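Local structure of alpha-L-rhamnosidase (Aspergillus terreus, 6GSZ) at residues F9-T14 against F490-L495; G174-S177 against R181-Y184; R499-N504 against Y511-I516. The protein probably hydrolyses terminal non-reducing alpha-L-rhamnose residues from alpha-L-rhamnosides and binds calcium ions. All coordinates share one frame; numbering follows the deposited sequence.

Contact 1: F9-T14 against F490-L495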
loop_
_atom_site.group_PDB
_atom_site.type_symbol
_atom_site.label_atom_id
_atom_site.label_comp_id
_atom_site.label_asym_id
_atom_site.label_seq_id
_atom_site.Cartn_x
_atom_site.Cartn_y
_atom_site.Cartn_z
ATOM N N PHE A 9 12.709 -14.352 -1.006
ATOM C CA PHE A 9 11.947 -15.370 -0.344
ATOM C C PHE A 9 10.507 -14.902 -0.137
ATOM O O PHE A 9 10.273 -13.780 0.363
ATOM C CB PHE A 9 12.619 -15.683 0.981
ATOM C CG PHE A 9 14.043 -16.126 0.789
ATOM C CD1 PHE A 9 14.341 -17.413 0.365
ATOM C CD2 PHE A 9 15.075 -15.206 0.874
ATOM C CE1 PHE A 9 15.641 -17.778 0.073
ATOM C CE2 PHE A 9 16.382 -15.587 0.622
ATOM C CZ PHE A 9 16.672 -16.869 0.200
ATOM N N GLU A 10 9.533 -15.758 -0.503
ATOM C CA GLU A 10 8.118 -15.361 -0.494
ATOM C C GLU A 10 8.015 -14.013 -1.209
ATOM O O GLU A 10 8.531 -13.842 -2.314
ATOM C CB GLU A 10 7.543 -15.424 0.929
ATOM C CG GLU A 10 7.595 -16.840 1.498
ATOM C CD GLU A 10 6.573 -17.822 0.930
ATOM O OE1 GLU A 10 5.403 -17.392 0.793
ATOM O OE2 GLU A 10 6.950 -18.998 0.665
ATOM N N HIS A 11 7.332 -13.046 -0.571
ATOM C CA HIS A 11 7.189 -11.698 -1.074
ATOM C C HIS A 11 7.973 -10.691 -0.216
ATOM O O HIS A 11 7.792 -9.459 -0.361
ATOM C CB HIS A 11 5.727 -11.297 -1.217
ATOM C CG HIS A 11 5.018 -12.181 -2.188
ATOM N ND1 HIS A 11 5.180 -12.094 -3.574
ATOM C CD2 HIS A 11 4.215 -13.230 -1.951
ATOM C CE1 HIS A 11 4.457 -13.050 -4.121
ATOM N NE2 HIS A 11 3.892 -13.782 -3.172
ATOM N N HIS A 12 8.942 -11.213 0.527
ATOM C CA HIS A 12 9.777 -10.361 1.375
ATOM C C HIS A 12 10.865 -9.672 0.548
ATOM O O HIS A 12 11.483 -10.308 -0.321
ATOM C CB HIS A 12 10.476 -11.209 2.425
ATOM C CG HIS A 12 9.590 -12.053 3.288
ATOM N ND1 HIS A 12 8.752 -11.505 4.258
ATOM C CD2 HIS A 12 9.477 -13.387 3.421
ATOM C CE1 HIS A 12 8.141 -12.512 4.882
ATOM N NE2 HIS A 12 8.550 -13.680 4.362
ATOM N N ARG A 13 11.170 -8.410 0.830
ATOM C CA ARG A 13 12.286 -7.737 0.180
ATOM C C ARG A 13 13.617 -8.294 0.716
ATOM O O ARG A 13 14.600 -8.440 -0.022
ATOM C CB ARG A 13 12.237 -6.214 0.353
ATOM C CG ARG A 13 11.014 -5.540 -0.249
ATOM C CD ARG A 13 11.130 -4.029 -0.436
ATOM N NE ARG A 13 12.182 -3.705 -1.406
ATOM C CZ ARG A 13 12.618 -2.481 -1.685
ATOM N NH1 ARG A 13 12.073 -1.433 -1.063
ATOM N NH2 ARG A 13 13.582 -2.303 -2.591
ATOM N N THR A 14 13.650 -8.482 2.033
ATOM C CA THR A 14 14.723 -9.113 2.783
ATOM C C THR A 14 14.075 -10.085 3.771
ATOM O O THR A 14 12.922 -9.914 4.121
ATOM C CB THR A 14 15.592 -8.099 3.547
ATOM O OG1 THR A 14 14.833 -7.509 4.597
ATOM C CG2 THR A 14 16.148 -7.008 2.666
ATOM N N PHE A 490 2.575 -6.654 1.269
ATOM C CA PHE A 490 1.722 -5.673 1.941
ATOM C C PHE A 490 0.268 -6.130 1.916
ATOM O O PHE A 490 -0.432 -6.109 2.914
ATOM C CB PHE A 490 1.936 -4.329 1.264
ATOM C CG PHE A 490 1.109 -3.176 1.743
ATOM C CD1 PHE A 490 -0.199 -3.030 1.353
ATOM C CD2 PHE A 490 1.628 -2.234 2.618
ATOM C CE1 PHE A 490 -0.971 -1.945 1.741
ATOM C CE2 PHE A 490 0.860 -1.141 2.980
ATOM C CZ PHE A 490 -0.445 -1.004 2.583
ATOM N N LEU A 491 -0.221 -6.507 0.735
ATOM C CA LEU A 491 -1.634 -6.900 0.603
ATOM C C LEU A 491 -1.866 -8.310 1.135
ATOM O O LEU A 491 -2.967 -8.583 1.622
ATOM C CB LEU A 491 -2.098 -6.744 -0.840
ATOM C CG LEU A 491 -2.217 -5.300 -1.312
ATOM C CD1 LEU A 491 -2.478 -5.270 -2.799
ATOM C CD2 LEU A 491 -3.294 -4.527 -0.542
ATOM N N ARG A 492 -0.827 -9.165 1.129
ATOM C CA ARG A 492 -0.998 -10.456 1.746
ATOM C C ARG A 492 -1.426 -10.310 3.223
ATOM O O ARG A 492 -2.335 -11.010 3.716
ATOM C CB ARG A 492 0.275 -11.293 1.649
ATOM C CG ARG A 492 0.104 -12.741 2.073
ATOM C CD ARG A 492 1.385 -13.554 2.035
ATOM N NE ARG A 492 1.047 -14.973 2.117
ATOM C CZ ARG A 492 1.917 -15.943 1.823
ATOM N NH1 ARG A 492 3.215 -15.640 1.679
ATOM N NH2 ARG A 492 1.481 -17.198 1.622
ATOM N N ALA A 493 -0.688 -9.444 3.930
ATOM C CA ALA A 493 -0.941 -9.196 5.351
ATOM C C ALA A 493 -2.343 -8.598 5.557
ATOM O O ALA A 493 -3.123 -9.051 6.440
ATOM C CB ALA A 493 0.166 -8.321 5.909
ATOM N N TRP A 494 -2.661 -7.584 4.758
ATOM C CA TRP A 494 -3.956 -6.921 4.883
ATOM C C TRP A 494 -5.106 -7.912 4.710
ATOM O O TRP A 494 -6.122 -7.894 5.418
ATOM C CB TRP A 494 -4.037 -5.723 3.950
ATOM C CG TRP A 494 -5.276 -4.919 4.107
ATOM C CD1 TRP A 494 -5.570 -4.070 5.135
ATOM C CD2 TRP A 494 -6.414 -4.880 3.244
ATOM N NE1 TRP A 494 -6.806 -3.502 4.937
ATOM C CE2 TRP A 494 -7.371 -4.003 3.800
ATOM C CE3 TRP A 494 -6.742 -5.540 2.049
ATOM C CZ2 TRP A 494 -8.611 -3.739 3.215
ATOM C CZ3 TRP A 494 -7.969 -5.298 1.480
ATOM C CH2 TRP A 494 -8.898 -4.425 2.054
ATOM N N LEU A 495 -4.976 -8.780 3.680
ATOM C CA LEU A 495 -6.021 -9.724 3.379
ATOM C C LEU A 495 -6.173 -10.831 4.433
ATOM O O LEU A 495 -7.293 -11.348 4.599
ATOM C CB LEU A 495 -5.837 -10.303 1.974
ATOM C CG LEU A 495 -6.181 -9.322 0.836
ATOM C CD1 LEU A 495 -5.595 -9.801 -0.474
ATOM C CD2 LEU A 495 -7.689 -9.147 0.727
HETATM O O HOH W 1 3.409 -19.264 2.048
#

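Contact 2: G174-S177 against R181-Y184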
loop_
_atom_site.group_PDB
_atom_site.type_symbol
_atom_site.label_atom_id
_atom_site.label_comp_id
_atom_site.label_asym_id
_atom_site.label_seq_id
_atom_site.Cartn_x
_atom_site.Cartn_y
_atom_site.Cartn_z
ATOM N N GLY A 174 3.177 -1.025 13.108
ATOM C CA GLY A 174 2.148 -0.762 12.115
ATOM C C GLY A 174 0.778 -1.165 12.653
ATOM O O GLY A 174 0.645 -1.469 13.866
ATOM N N TRP A 175 -0.234 -1.127 11.800
ATOM C CA TRP A 175 -1.607 -1.355 12.177
ATOM C C TRP A 175 -2.120 -2.700 11.650
ATOM O O TRP A 175 -2.409 -2.822 10.444
ATOM C CB TRP A 175 -2.522 -0.214 11.734
ATOM C CG TRP A 175 -3.885 -0.281 12.344
ATOM C CD1 TRP A 175 -4.323 -1.133 13.317
ATOM C CD2 TRP A 175 -5.002 0.560 12.019
ATOM N NE1 TRP A 175 -5.626 -0.856 13.650
ATOM C CE2 TRP A 175 -6.071 0.172 12.864
ATOM C CE3 TRP A 175 -5.192 1.608 11.117
ATOM C CZ2 TRP A 175 -7.298 0.817 12.844
ATOM C CZ3 TRP A 175 -6.418 2.229 11.070
ATOM C CH2 TRP A 175 -7.447 1.854 11.949
ATOM N N GLN A 176 -2.189 -3.710 12.520
ATOM C CA GLN A 176 -2.820 -5.004 12.235
ATOM C C GLN A 176 -4.179 -5.030 12.954
ATOM O O GLN A 176 -4.406 -4.253 13.895
ATOM C CB GLN A 176 -1.931 -6.180 12.665
ATOM C CG GLN A 176 -0.588 -6.204 11.925
ATOM C CD GLN A 176 0.495 -5.369 12.586
ATOM O OE1 GLN A 176 0.738 -5.503 13.808
ATOM N NE2 GLN A 176 1.208 -4.522 11.842
ATOM N N SER A 177 -4.990 -6.030 12.635
ATOM C CA SER A 177 -6.166 -6.390 13.398
ATOM C C SER A 177 -5.608 -7.139 14.614
ATOM O O SER A 177 -5.637 -8.358 14.686
ATOM C CB SER A 177 -7.132 -7.228 12.590
ATOM O OG SER A 177 -7.671 -6.467 11.511
ATOM N N ARG A 181 -4.030 -10.831 14.958
ATOM C CA ARG A 181 -2.677 -10.918 14.381
ATOM C C ARG A 181 -1.940 -9.657 14.807
ATOM O O ARG A 181 -2.470 -8.562 14.630
ATOM C CB ARG A 181 -2.755 -11.045 12.859
ATOM C CG ARG A 181 -1.414 -11.267 12.167
ATOM C CD ARG A 181 -1.569 -11.408 10.672
ATOM N NE ARG A 181 -1.953 -10.134 10.071
ATOM C CZ ARG A 181 -1.126 -9.153 9.654
ATOM N NH1 ARG A 181 0.193 -9.380 9.498
ATOM N NH2 ARG A 181 -1.666 -7.949 9.386
ATOM N N HIS A 182 -0.750 -9.863 15.365
ATOM C CA HIS A 182 0.009 -8.725 15.890
ATOM C C HIS A 182 1.459 -8.901 15.449
ATOM O O HIS A 182 2.112 -9.879 15.823
ATOM C CB HIS A 182 -0.143 -8.663 17.400
ATOM C CG HIS A 182 0.356 -7.440 18.095
ATOM N ND1 HIS A 182 -0.335 -6.885 19.156
ATOM C CD2 HIS A 182 1.449 -6.682 17.878
ATOM C CE1 HIS A 182 0.330 -5.814 19.551
ATOM N NE2 HIS A 182 1.448 -5.686 18.835
ATOM N N GLU A 183 1.921 -7.994 14.572
ATOM C CA GLU A 183 3.259 -8.194 13.990
ATOM C C GLU A 183 4.334 -7.843 15.006
ATOM O O GLU A 183 4.137 -6.945 15.874
ATOM C CB GLU A 183 3.514 -7.380 12.715
ATOM C CG GLU A 183 2.797 -7.973 11.509
ATOM C CD GLU A 183 2.910 -7.170 10.238
ATOM O OE1 GLU A 183 3.813 -6.313 10.130
ATOM O OE2 GLU A 183 2.118 -7.452 9.289
ATOM N N TYR A 184 5.446 -8.575 14.959
ATOM C CA TYR A 184 6.644 -8.231 15.705
ATOM C C TYR A 184 7.807 -8.166 14.723
ATOM O O TYR A 184 7.764 -8.787 13.630
ATOM C CB TYR A 184 6.988 -9.213 16.842
ATOM C CG TYR A 184 7.493 -10.527 16.312
ATOM C CD1 TYR A 184 6.629 -11.528 15.919
ATOM C CD2 TYR A 184 8.844 -10.763 16.250
ATOM C CE1 TYR A 184 7.124 -12.694 15.343
ATOM C CE2 TYR A 184 9.348 -11.925 15.692
ATOM C CZ TYR A 184 8.483 -12.901 15.257
ATOM O OH TYR A 184 9.025 -14.040 14.721
#

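Contact 3: R499-N504 against Y511-I516. With NAG (2-acetamido-2-deoxy-beta-D-glucopyranose), chain B.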
loop_
_atom_site.group_PDB
_atom_site.type_symbol
_atom_site.label_atom_id
_atom_site.label_comp_id
_atom_site.label_asym_id
_atom_site.label_seq_id
_atom_site.Cartn_x
_atom_site.Cartn_y
_atom_site.Cartn_z
ATOM N N ARG A 499 -9.833 -11.437 6.267
ATOM C CA ARG A 499 -10.419 -12.737 6.488
ATOM C C ARG A 499 -10.799 -12.900 7.977
ATOM O O ARG A 499 -11.898 -13.356 8.286
ATOM C CB ARG A 499 -9.465 -13.833 5.999
ATOM C CG ARG A 499 -9.934 -15.249 6.266
ATOM C CD ARG A 499 -11.314 -15.507 5.685
ATOM N NE ARG A 499 -11.600 -16.924 5.658
ATOM C CZ ARG A 499 -12.821 -17.462 5.486
ATOM N NH1 ARG A 499 -13.868 -16.651 5.330
ATOM N NH2 ARG A 499 -12.932 -18.788 5.444
ATOM N N SER A 500 -9.864 -12.602 8.891
ATOM C CA SER A 500 -10.150 -12.726 10.316
ATOM C C SER A 500 -11.367 -11.875 10.727
ATOM O O SER A 500 -12.260 -12.379 11.483
ATOM C CB SER A 500 -8.938 -12.303 11.136
ATOM O OG SER A 500 -7.829 -13.179 10.950
ATOM N N GLU A 501 -11.421 -10.643 10.211
ATOM C CA GLU A 501 -12.490 -9.745 10.536
ATOM C C GLU A 501 -13.822 -10.299 10.024
ATOM O O GLU A 501 -14.862 -10.266 10.706
ATOM C CB GLU A 501 -12.202 -8.342 10.010
ATOM C CG GLU A 501 -11.003 -7.656 10.658
ATOM C CD GLU A 501 -11.159 -6.988 12.001
ATOM O OE1 GLU A 501 -12.122 -7.322 12.699
ATOM O OE2 GLU A 501 -10.295 -6.115 12.243
ATOM N N GLN A 502 -13.825 -10.779 8.756
ATOM C CA GLN A 502 -15.001 -11.374 8.139
ATOM C C GLN A 502 -15.534 -12.546 8.963
ATOM O O GLN A 502 -16.781 -12.717 9.073
ATOM C CB GLN A 502 -14.599 -11.806 6.731
ATOM C CG GLN A 502 -15.724 -12.534 5.995
ATOM C CD GLN A 502 -15.212 -13.288 4.792
ATOM O OE1 GLN A 502 -14.078 -13.786 4.796
ATOM N NE2 GLN A 502 -16.060 -13.363 3.772
ATOM N N LEU A 503 -14.637 -13.390 9.480
ATOM C CA LEU A 503 -15.097 -14.581 10.200
ATOM C C LEU A 503 -15.820 -14.200 11.505
ATOM O O LEU A 503 -16.558 -15.047 12.025
ATOM C CB LEU A 503 -13.929 -15.524 10.464
ATOM C CG LEU A 503 -13.489 -16.295 9.217
ATOM C CD1 LEU A 503 -12.110 -16.918 9.439
ATOM C CD2 LEU A 503 -14.537 -17.341 8.806
ATOM N N ASN A 504 -15.605 -12.993 12.020
ATOM C CA ASN A 504 -16.379 -12.520 13.173
ATOM C C ASN A 504 -17.467 -11.523 12.799
ATOM O O ASN A 504 -17.991 -10.812 13.659
ATOM C CB ASN A 504 -15.468 -11.897 14.214
ATOM C CG ASN A 504 -16.150 -11.768 15.560
ATOM O OD1 ASN A 504 -16.914 -12.662 15.974
ATOM N ND2 ASN A 504 -15.888 -10.657 16.222
ATOM N N TYR A 511 -16.598 -2.595 6.647
ATOM C CA TYR A 511 -16.266 -1.543 5.695
ATOM C C TYR A 511 -14.785 -1.193 5.672
ATOM O O TYR A 511 -14.234 -0.865 4.632
ATOM C CB TYR A 511 -17.125 -0.294 5.907
ATOM C CG TYR A 511 -18.609 -0.544 5.780
ATOM C CD1 TYR A 511 -19.139 -1.600 5.045
ATOM C CD2 TYR A 511 -19.489 0.375 6.332
ATOM C CE1 TYR A 511 -20.509 -1.807 5.011
ATOM C CE2 TYR A 511 -20.853 0.194 6.272
ATOM C CZ TYR A 511 -21.371 -0.898 5.607
ATOM O OH TYR A 511 -22.723 -1.098 5.561
ATOM N N VAL A 512 -14.172 -1.168 6.862
ATOM C CA VAL A 512 -12.749 -0.887 6.974
ATOM C C VAL A 512 -12.032 -2.022 7.691
ATOM O O VAL A 512 -12.617 -2.695 8.533
ATOM C CB VAL A 512 -12.439 0.446 7.679
ATOM C CG1 VAL A 512 -13.224 1.577 7.036
ATOM C CG2 VAL A 512 -12.699 0.441 9.187
ATOM N N ILE A 513 -10.776 -2.231 7.285
ATOM C CA ILE A 513 -9.920 -3.276 7.823
ATOM C C ILE A 513 -8.567 -2.664 8.117
ATOM O O ILE A 513 -7.897 -2.114 7.219
ATOM C CB ILE A 513 -9.706 -4.404 6.814
ATOM C CG1 ILE A 513 -11.019 -5.019 6.318
ATOM C CG2 ILE A 513 -8.756 -5.456 7.346
ATOM C CD1 ILE A 513 -11.841 -5.807 7.345
ATOM N N PRO A 514 -8.056 -2.740 9.370
ATOM C CA PRO A 514 -8.720 -3.330 10.551
ATOM C C PRO A 514 -10.051 -2.659 10.919
ATOM O O PRO A 514 -10.256 -1.453 10.642
ATOM C CB PRO A 514 -7.705 -3.055 11.667
ATOM C CG PRO A 514 -6.347 -3.043 10.939
ATOM C CD PRO A 514 -6.676 -2.315 9.645
ATOM N N ASN A 515 -10.949 -3.475 11.452
ATOM C CA ASN A 515 -12.303 -3.033 11.711
ATOM C C ASN A 515 -12.392 -2.366 13.104
ATOM O O ASN A 515 -12.361 -3.072 14.102
ATOM C CB ASN A 515 -13.265 -4.204 11.607
ATOM C CG ASN A 515 -14.676 -3.837 11.999
ATOM O OD1 ASN A 515 -15.057 -2.677 11.815
ATOM N ND2 ASN A 515 -15.446 -4.853 12.431
ATOM N N ILE A 516 -12.644 -1.054 13.118
ATOM C CA ILE A 516 -12.806 -0.300 14.359
ATOM C C ILE A 516 -14.280 -0.090 14.681
ATOM O O ILE A 516 -14.574 0.564 15.662
ATOM C CB ILE A 516 -12.074 1.054 14.292
ATOM C CG1 ILE A 516 -12.554 1.929 13.122
ATOM C CG2 ILE A 516 -10.596 0.795 14.257
ATOM C CD1 ILE A 516 -12.278 3.405 13.235
HETATM C C1 NAG B . -16.473 -10.401 17.530
HETATM C C2 NAG B . -15.432 -9.746 18.452
HETATM C C3 NAG B . -16.065 -9.328 19.758
HETATM C C4 NAG B . -17.261 -8.433 19.539
HETATM C C5 NAG B . -18.228 -9.147 18.593
HETATM C C6 NAG B . -19.376 -8.221 18.216
HETATM C C7 NAG B . -13.028 -10.270 18.481
HETATM C C8 NAG B . -12.013 -11.343 18.790
HETATM N N2 NAG B . -14.321 -10.616 18.713
HETATM O O3 NAG B . -15.092 -8.643 20.534
HETATM O O4 NAG B . -17.856 -8.238 20.817
HETATM O O5 NAG B . -17.523 -9.451 17.376
HETATM O O6 NAG B . -18.860 -6.930 17.753
HETATM O O7 NAG B . -12.712 -9.161 18.023
HETATM O O HOH W 2 -12.397 -5.717 14.862
HETATM O O HOH W 3 -14.979 -8.066 12.542
#

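Contact 1: F9-T14 against F490-L495
R492, on helix 490-495, reaches across to the 9-14 loop and meets E10 in a buried salt bridge. The R492 chain starts anti to its own backbone nitrogen (chi1 -171°) and stays extended as far as NE, carrying the guanidinium clear of the helix. Its NH1 donates to E10 OE1 at 2.9 Å, with an N-H...O angle of 165°. The oxygen lies at the guanidinium edge and is approached on its anti side, the two flat groups being 22° apart. One water ties the same pair a second time, donating a hydrogen bond to E10 OE1 and accepting one from R492 NH2 at 2.9 Å. H11 adds a looser contact, its CD2 lying 4.5 Å from R492 NH1, while its NE2 is hydrogen-bonded to D544 OD2. R24 also pairs with E10 OE1, and E550 with R492 NH2. Further along, L495 packs on V534, P535 and L538 of helix 530-542. E10 and H11 occupy the middle of a type II' turn from F9 to H12, closed by H12 N to F9 O. With H12 they line the pocket of a bound 2-(2-methoxyethoxy)ethanol, probably from the crystallisation liquor, and the H11 side chain lies about 5 Å from a bound calcium ion. The turn follows strand 3-9 of the N-terminal immunoglobulin-like region and docks on helix 488-503 of the six-hairpin glycosidase region, with V546 and M547 of helix 545-562 packed against R492.

Contact 2: G174-S177 against R181-Y184
The backbones of 174-177 and 181-184 come together at the Q176-H182 and S177-R181 pairs, with CA atoms 5.9 and 5.8 Å apart, and one main-chain bond joins them, from R181 N to S177 O at 3.0 Å. Beyond that bond the work is done by Q176, whose side chain stands in for a backbone partner. Its OE1 accepts the N-H of E183 at 2.9 Å in a nearly straight bond (166°), although the donor sits well above the amide's carbonyl plane. A bend at chi2 (87°) turns the amide over the E183 side chain. Amide and carboxylate planes are only 9° apart and stacked, Q176 NE2 lying 3.5 Å from E183 CD. The same NE2 is hydrogen-bonded to P173 O, which anchors the other end of the amide. The arrangement links the loop that follows strand 164-165 to the start of strand 182-188, an inner strand of a mixed sheet in the N-terminal domain of the alpha-L-rhamnosidase family. On this strand H182 points away from the loop, and its NE2 is hydrogen-bonded to A153 O of the neighbouring strand 144-154. R181 closes over Q176 from another direction: bent at chi3, it lays one face of its guanidinium over Q176 CG, which is 3.3 Å from R181 NH2. That group is held by E183, since R181 NH1 donates to E183 OE2 at 2.7 Å within the guanidinium plane, on the anti lone pair. A second charge comes from D497 of helix 488-503, which pairs with R181 NE and also accepts the S177 N-H.

Contact 3: R499-N504 against Y511-I516
E501 makes the direct contacts from helix 499-503 to the 511-516 loop. Its OE2 accepts the backbone N-H of N515 at 2.8 Å, in an almost straight bond (175°) that arrives from above the carboxylate plane. OE1 lies against N515 CB at 3.5 Å. A bend at chi2 (-81°) swings the carboxylate toward the loop while CB and CG stay back beside I513, whose CD1 is 3.7 Å from E501 CB. The two side chains run antiparallel alongside one another there. P514, joined to I513 by a cis peptide bond, brings its CA to 3.6 Å from E501 OE2. Two waters extend the junction: one lies between E501 OE1 and N515 O, the other near E501 O and OE1 and accepts from N515 ND2 at 3.2 Å. This part of the six-hairpin glycosidase region is the C-terminal end of helix 488-503 and the loop that leads on to helix 530-542. Outside the pair, S177 OG is hydrogen-bonded to E501 OE2, while H517 N and G518 O hold the amide of N515. On another side of the helix, R499 NH1 donates to Q502 OE1 at 2.9 Å and is salt-bridged to D557. Further along, N504 ND2 carries an N-acetylglucosamine through a 1.5 Å covalent bond to its C1, and Q179 NE2 is hydrogen-bonded to this sugar.

How the contacts relate
Helix 488-503 is the common element. Contacts 1 and 3 both use it, contact 1 through its N-terminal half and contact 3 at its C-terminal end, with centres about 19 Å apart; the centre of contact 2 is about 13 Å from each of theirs. Along the chain, contact 2 is nested within the loop closed by contact 1, and contact 3 follows. The three also touch: A493 meets R181 and E183, W494 NE1 is hydrogen-bonded to I513 O, and W175 packs on P514. One helix of the glycosidase region thus adjoins both the N-terminal immunoglobulin-like region and the rhamnosidase N-terminal domain, joining three sequence-distant parts of the chain.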